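Local coordinates for protein putative oxygenase (Streptomyces viridochromogenes Tue57, PDB 4XAA) that probably acts as an iron- and 2-oxoglutarate-dependent oxygenase of the phytanoyl-CoA dioxygenase family, with a double-stranded beta-helix core and nickel in its metal site, at residues V188-D191 against V192-H196; H160-P163 against D164-V168. All blocks are in the same frame, centred on the assembly; numbering follows the deposited sequence.

Contact 1. Residues V188-D191 against V192-H196; sequences VVHD and VRLVH. With NI (nickel (II) ion), chain B.
In the double-stranded beta-helix of this oxygenase the distal histidine of the metal site, His196, comes one residue after a tight turn, and that turn is joined to His190 near the end of strand 186-191. The two imidazoles form a T-shaped pair with centroids 4.8 Å apart and planes at 55°. His190 brings its NE2 corner over one face of the His196 ring, near the rim, 3.8 Å from NE2 of that ring. On both histidines CG stands between the backbone N and the carbonyl carbon (chi1 68° on His190, 66° on His196), and both rings lean toward the nickel ion.

His196 NE2 binds the nickel at 2.2 Å, alongside His125, Asp127 and three waters. The other nitrogen, ND1, donates to Leu194 O at 2.6 Å with the acceptor almost in the ring plane, which fixes the rotation of the imidazole. His190 does not bind the metal. Its NE2 hydrogen-bonds one of the nickel-bound waters, in the plane of its ring, and the ligand Asp127, so it belongs to the second shell.

Between the histidines runs a type I beta turn from Asp191 to Leu194, closed by Leu194 N to Asp191 O at 3.1 Å. Asp191 adds an Asx turn: with CG anti to the backbone N, OD1 accepts Arg193 N at 2.9 Å on its anti side, while OD2 reaches Arg134 N. At the base of the His190 side chain, Leu194 CD2 packs on CB at 3.8 Å. With ND1 engaged as a donor to a carbonyl, the metal-facing nitrogen is presented as a lone-pair donor, and the hydrogen bond would be expected to strengthen its hold on the metal.

Contact 2. Residues H160-P163 against D164-V168; sequences HLLP and DDAEV
With CG beside the backbone N and anti to the carbonyl carbon (chi1 -61°), Leu162 turns its branched end away from Ala166, so that CB makes the touch. In Asp165, CG sits between the backbone N and the carbonyl carbon (chi1 56°), and this brings OD1 back beside Pro163, 3.3 Å from its CB. The approach is a van der Waals one, carboxylate oxygen against an aliphatic ring carbon.

The backbone underneath is a type I beta turn from Pro163 to Ala166, with Asp164 and Asp165 at its two corners. Its closing bond, Ala166 N to Pro163 O, measures 3.2 Å and is reasonably straight at the hydrogen (159°), although the donor lies well above the carbonyl plane. The methyl of Ala166 points back toward the start of the turn, 3.5 Å from Pro163 O and 3.9 Å from Leu162 CB, an apolar touch that brings together residues four apart. The turn lies in the surface loop leading from strand 153-155 to helix 168-174, and Glu167, just past it, occupies the N-cap position of that helix.

The Asp164 carboxylate leaves the turn and its OD1 forms a salt bridge with Arg193. Arg126 donates to the carbonyl oxygens of both Leu162 and Pro163.

Along the chain contact 2 comes first, in the loop from strand 153-155 to helix 168-174, and contact 1 follows at the end of strand 186-191 and the turn into strand 196-198. Their centres lie about 12 Å apart on the same side of the chain's centre, one buried near the metal and the other at the surface. Arg193 bridges them, its NH2 probably hydrogen-bonded to Leu162 O at 2.8 Å as well as paired with Asp164, while His160 packs against Asp191 and Leu194. The turn that precedes the metal ligand is thus tied to an outer loop, and because strands 186-191 and 196-198 belong to different sheets, contact 1 also links both sheets of the fold.

Contact 1. Residues V188-D191 against V192-H196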
ATOM      1  N   VAL A 188      -5.291  -2.784  -4.213  1.00 42.87           N
ATOM      2  CA  VAL A 188      -4.371  -2.450  -5.281  1.00 35.52           C
ATOM      3  C   VAL A 188      -3.200  -3.388  -5.169  1.00 40.71           C
ATOM      4  O   VAL A 188      -2.721  -3.647  -4.071  1.00 41.35           O
ATOM      5  CB  VAL A 188      -3.896  -1.010  -5.182  1.00 39.97           C
ATOM      6  CG1 VAL A 188      -2.934  -0.676  -6.324  1.00 36.80           C
ATOM      7  CG2 VAL A 188      -5.093  -0.091  -5.181  1.00 40.06           C
ATOM      8  N   VAL A 189      -2.748  -3.920  -6.293  1.00 35.89           N
ATOM      9  CA  VAL A 189      -1.564  -4.745  -6.263  1.00 40.16           C
ATOM     10  C   VAL A 189      -0.510  -4.121  -7.176  1.00 40.23           C
ATOM     11  O   VAL A 189      -0.789  -3.774  -8.316  1.00 35.59           O
ATOM     12  CB  VAL A 189      -1.910  -6.196  -6.647  1.00 40.20           C
ATOM     13  CG1 VAL A 189      -3.143  -6.216  -7.489  1.00 47.15           C
ATOM     14  CG2 VAL A 189      -0.756  -6.901  -7.324  1.00 41.99           C
ATOM     15  N   HIS A 190       0.688  -3.912  -6.647  1.00 36.94           N
ATOM     16  CA  HIS A 190       1.723  -3.326  -7.475  1.00 36.15           C
ATOM     17  C   HIS A 190       3.038  -4.040  -7.292  1.00 38.43           C
ATOM     18  O   HIS A 190       3.363  -4.563  -6.215  1.00 35.78           O
ATOM     19  CB  HIS A 190       1.863  -1.820  -7.214  1.00 34.44           C
ATOM     20  CG  HIS A 190       2.408  -1.462  -5.868  1.00 41.67           C
ATOM     21  ND1 HIS A 190       1.603  -1.277  -4.766  1.00 42.05           N
ATOM     22  CD2 HIS A 190       3.674  -1.199  -5.458  1.00 40.90           C
ATOM     23  CE1 HIS A 190       2.351  -0.944  -3.726  1.00 41.56           C
ATOM     24  NE2 HIS A 190       3.612  -0.889  -4.120  1.00 43.32           N
ATOM     25  N   ASP A 191       3.775  -4.096  -8.390  1.00 37.01           N
ATOM     26  CA  ASP A 191       5.060  -4.767  -8.419  1.00 40.42           C
ATOM     27  C   ASP A 191       6.044  -3.978  -7.538  1.00 39.96           C
ATOM     28  O   ASP A 191       5.996  -2.755  -7.509  1.00 40.42           O
ATOM     29  CB  ASP A 191       5.533  -4.883  -9.869  1.00 34.62           C
ATOM     30  CG  ASP A 191       6.683  -5.839 -10.033  1.00 39.39           C
ATOM     31  OD1 ASP A 191       7.695  -5.652  -9.321  1.00 39.58           O
ATOM     32  OD2 ASP A 191       6.573  -6.773 -10.869  1.00 39.45           O
ATOM     33  N   VAL A 192       6.911  -4.657  -6.799  1.00 38.37           N
ATOM     34  CA  VAL A 192       7.820  -3.934  -5.912  1.00 39.47           C
ATOM     35  C   VAL A 192       8.845  -3.124  -6.694  1.00 41.32           C
ATOM     36  O   VAL A 192       9.489  -2.250  -6.134  1.00 42.69           O
ATOM     37  CB  VAL A 192       8.580  -4.872  -4.954  1.00 39.35           C
ATOM     38  CG1 VAL A 192       7.653  -5.423  -3.881  1.00 35.66           C
ATOM     39  CG2 VAL A 192       9.249  -5.976  -5.728  1.00 39.21           C
ATOM     40  N   ARG A 193       8.995  -3.415  -7.985  1.00 39.72           N
ATOM     41  CA  ARG A 193       9.971  -2.725  -8.815  1.00 34.51           C
ATOM     42  C   ARG A 193       9.396  -1.443  -9.380  1.00 40.65           C
ATOM     43  O   ARG A 193      10.069  -0.698 -10.088  1.00 38.95           O
ATOM     44  CB  ARG A 193      10.435  -3.622  -9.965  1.00 41.54           C
ATOM     45  CG  ARG A 193      11.124  -4.907  -9.559  1.00 36.85           C
ATOM     46  CD  ARG A 193      11.559  -5.702 -10.775  1.00 36.68           C
ATOM     47  NE  ARG A 193      12.467  -4.957 -11.643  1.00 40.74           N
ATOM     48  CZ  ARG A 193      13.788  -4.904 -11.469  1.00 44.21           C
ATOM     49  NH1 ARG A 193      14.354  -5.547 -10.456  1.00 41.30           N
ATOM     50  NH2 ARG A 193      14.546  -4.198 -12.300  1.00 44.85           N
ATOM     51  N   LEU A 194       8.130  -1.195  -9.081  1.00 43.74           N
ATOM     52  CA  LEU A 194       7.435  -0.074  -9.685  1.00 41.56           C
ATOM     53  C   LEU A 194       7.889   1.262  -9.086  1.00 38.22           C
ATOM     54  O   LEU A 194       8.032   1.399  -7.871  1.00 36.13           O
ATOM     55  CB  LEU A 194       5.925  -0.252  -9.525  1.00 35.75           C
ATOM     56  CG  LEU A 194       5.033   0.879 -10.034  1.00 38.07           C
ATOM     57  CD1 LEU A 194       4.869   0.811 -11.547  1.00 35.07           C
ATOM     58  CD2 LEU A 194       3.685   0.818  -9.327  1.00 39.04           C
ATOM     59  N   VAL A 195       8.116   2.245  -9.952  1.00 40.12           N
ATOM     60  CA  VAL A 195       8.387   3.610  -9.503  1.00 39.76           C
ATOM     61  C   VAL A 195       7.066   4.243  -9.090  1.00 38.77           C
ATOM     62  O   VAL A 195       6.135   4.318  -9.881  1.00 35.50           O
ATOM     63  CB  VAL A 195       9.062   4.439 -10.583  1.00 34.23           C
ATOM     64  CG1 VAL A 195       9.253   5.864 -10.102  1.00 43.17           C
ATOM     65  CG2 VAL A 195      10.369   3.810 -10.957  1.00 34.85           C
ATOM     66  N   HIS A 196       6.981   4.652  -7.831  1.00 41.82           N
ATOM     67  CA  HIS A 196       5.711   5.060  -7.253  1.00 40.81           C
ATOM     68  C   HIS A 196       5.942   5.936  -6.035  1.00 44.39           C
ATOM     69  O   HIS A 196       7.018   5.921  -5.439  1.00 40.07           O
ATOM     70  CB  HIS A 196       4.866   3.838  -6.877  1.00 36.91           C
ATOM     71  CG  HIS A 196       5.453   3.013  -5.772  1.00 41.07           C
ATOM     72  ND1 HIS A 196       6.473   2.107  -5.977  1.00 39.24           N
ATOM     73  CD2 HIS A 196       5.163   2.958  -4.449  1.00 36.54           C
ATOM     74  CE1 HIS A 196       6.792   1.536  -4.830  1.00 35.60           C
ATOM     75  NE2 HIS A 196       6.011   2.034  -3.888  1.00 39.75           N
TER
HETATM   76 NI    NI B 301       6.373   1.843  -1.683  1.00 58.16          NI
HETATM   77  O   HOH W   1       4.835   0.258  -1.438  1.00 37.10           O
HETATM   78  O   HOH W   2       4.771   3.392  -0.427  1.00 41.74           O
HETATM   79  O   HOH W   3       6.198   1.921   0.667  1.00 46.79           O

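Contact 2. Residues H160-P163 against D164-V168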
ATOM      1  N   HIS A 160       8.313  -0.759 -13.388  1.00 40.51           N
ATOM      2  CA  HIS A 160       8.788  -2.013 -12.798  1.00 42.62           C
ATOM      3  C   HIS A 160       9.624  -2.849 -13.780  1.00 40.97           C
ATOM      4  O   HIS A 160      10.327  -3.765 -13.377  1.00 40.32           O
ATOM      5  CB  HIS A 160       7.604  -2.853 -12.306  1.00 38.24           C
ATOM      6  CG  HIS A 160       6.712  -3.325 -13.412  1.00 39.67           C
ATOM      7  ND1 HIS A 160       6.177  -2.469 -14.348  1.00 39.35           N
ATOM      8  CD2 HIS A 160       6.274  -4.564 -13.742  1.00 40.59           C
ATOM      9  CE1 HIS A 160       5.442  -3.158 -15.206  1.00 38.55           C
ATOM     10  NE2 HIS A 160       5.475  -4.430 -14.851  1.00 39.83           N
ATOM     11  N   LEU A 161       9.540  -2.547 -15.072  1.00 43.55           N
ATOM     12  CA  LEU A 161      10.255  -3.354 -16.053  1.00 43.07           C
ATOM     13  C   LEU A 161      11.653  -2.807 -16.326  1.00 40.18           C
ATOM     14  O   LEU A 161      12.480  -3.501 -16.905  1.00 39.25           O
ATOM     15  CB  LEU A 161       9.447  -3.449 -17.356  1.00 38.86           C
ATOM     16  CG  LEU A 161       8.126  -4.232 -17.244  1.00 38.23           C
ATOM     17  CD1 LEU A 161       7.263  -4.040 -18.477  1.00 34.08           C
ATOM     18  CD2 LEU A 161       8.388  -5.684 -17.031  1.00 32.90           C
ATOM     19  N   LEU A 162      11.913  -1.570 -15.910  1.00 43.07           N
ATOM     20  CA  LEU A 162      13.230  -0.936 -16.118  1.00 43.76           C
ATOM     21  C   LEU A 162      14.361  -1.640 -15.361  1.00 42.06           C
ATOM     22  O   LEU A 162      14.127  -2.270 -14.335  1.00 44.83           O
ATOM     23  CB  LEU A 162      13.172   0.527 -15.699  1.00 43.07           C
ATOM     24  CG  LEU A 162      12.163   1.334 -16.504  1.00 45.64           C
ATOM     25  CD1 LEU A 162      12.018   2.714 -15.897  1.00 44.63           C
ATOM     26  CD2 LEU A 162      12.602   1.413 -17.957  1.00 43.29           C
ATOM     27  N   PRO A 163      15.593  -1.550 -15.881  1.00 46.79           N
ATOM     28  CA  PRO A 163      16.775  -2.157 -15.255  1.00 45.32           C
ATOM     29  C   PRO A 163      16.970  -1.763 -13.794  1.00 44.24           C
ATOM     30  O   PRO A 163      16.370  -0.789 -13.327  1.00 44.43           O
ATOM     31  CB  PRO A 163      17.924  -1.630 -16.117  1.00 43.30           C
ATOM     32  CG  PRO A 163      17.301  -1.496 -17.477  1.00 45.92           C
ATOM     33  CD  PRO A 163      15.912  -0.977 -17.202  1.00 46.70           C
ATOM     34  N   ASP A 164      17.794  -2.523 -13.077  1.00 41.67           N
ATOM     35  CA  ASP A 164      18.022  -2.270 -11.653  1.00 42.04           C
ATOM     36  C   ASP A 164      18.633  -0.900 -11.411  1.00 40.56           C
ATOM     37  O   ASP A 164      18.355  -0.258 -10.403  1.00 42.66           O
ATOM     38  CB  ASP A 164      18.921  -3.347 -11.052  1.00 39.10           C
ATOM     39  CG  ASP A 164      18.219  -4.704 -10.902  1.00 47.40           C
ATOM     40  OD1 ASP A 164      17.045  -4.865 -11.320  1.00 45.24           O
ATOM     41  OD2 ASP A 164      18.866  -5.628 -10.370  1.00 51.78           O
ATOM     42  N   ASP A 165      19.451  -0.438 -12.347  1.00 44.42           N
ATOM     43  CA  ASP A 165      20.168   0.820 -12.158  1.00 43.50           C
ATOM     44  C   ASP A 165      19.392   2.041 -12.623  1.00 45.59           C
ATOM     45  O   ASP A 165      19.960   3.124 -12.738  1.00 49.14           O
ATOM     46  CB  ASP A 165      21.515   0.776 -12.885  1.00 49.04           C
ATOM     47  CG  ASP A 165      21.371   0.452 -14.361  1.00 52.27           C
ATOM     48  OD1 ASP A 165      20.231   0.430 -14.852  1.00 54.03           O
ATOM     49  OD2 ASP A 165      22.397   0.221 -15.035  1.00 63.34           O
ATOM     50  N   ALA A 166      18.111   1.882 -12.922  1.00 44.10           N
ATOM     51  CA  ALA A 166      17.348   3.026 -13.388  1.00 44.12           C
ATOM     52  C   ALA A 166      17.242   4.030 -12.254  1.00 39.60           C
ATOM     53  O   ALA A 166      16.946   3.668 -11.112  1.00 35.76           O
ATOM     54  CB  ALA A 166      15.978   2.615 -13.880  1.00 38.10           C
ATOM     55  N   GLU A 167      17.517   5.286 -12.576  1.00 38.69           N
ATOM     56  CA  GLU A 167      17.436   6.357 -11.599  1.00 45.19           C
ATOM     57  C   GLU A 167      16.012   6.852 -11.473  1.00 41.57           C
ATOM     58  O   GLU A 167      15.426   7.325 -12.432  1.00 44.97           O
ATOM     59  CB  GLU A 167      18.359   7.521 -11.968  1.00 48.53           C
ATOM     60  CG  GLU A 167      18.272   8.659 -10.965  1.00 56.75           C
ATOM     61  CD  GLU A 167      19.311   9.758 -11.175  1.00 64.70           C
ATOM     62  OE1 GLU A 167      19.904   9.828 -12.279  1.00 65.77           O
ATOM     63  OE2 GLU A 167      19.524  10.545 -10.217  1.00 63.11           O
ATOM     64  N   VAL A 168      15.474   6.746 -10.270  1.00 39.80           N
ATOM     65  CA  VAL A 168      14.067   6.985 -10.024  1.00 43.20           C
ATOM     66  C   VAL A 168      13.644   8.389 -10.461  1.00 44.72           C
ATOM     67  O   VAL A 168      12.553   8.574 -11.004  1.00 44.22           O
ATOM     68  CB  VAL A 168      13.744   6.743  -8.525  1.00 41.24           C
ATOM     69  CG1 VAL A 168      12.337   7.192  -8.172  1.00 42.39           C
ATOM     70  CG2 VAL A 168      13.969   5.269  -8.178  1.00 34.93           C
TER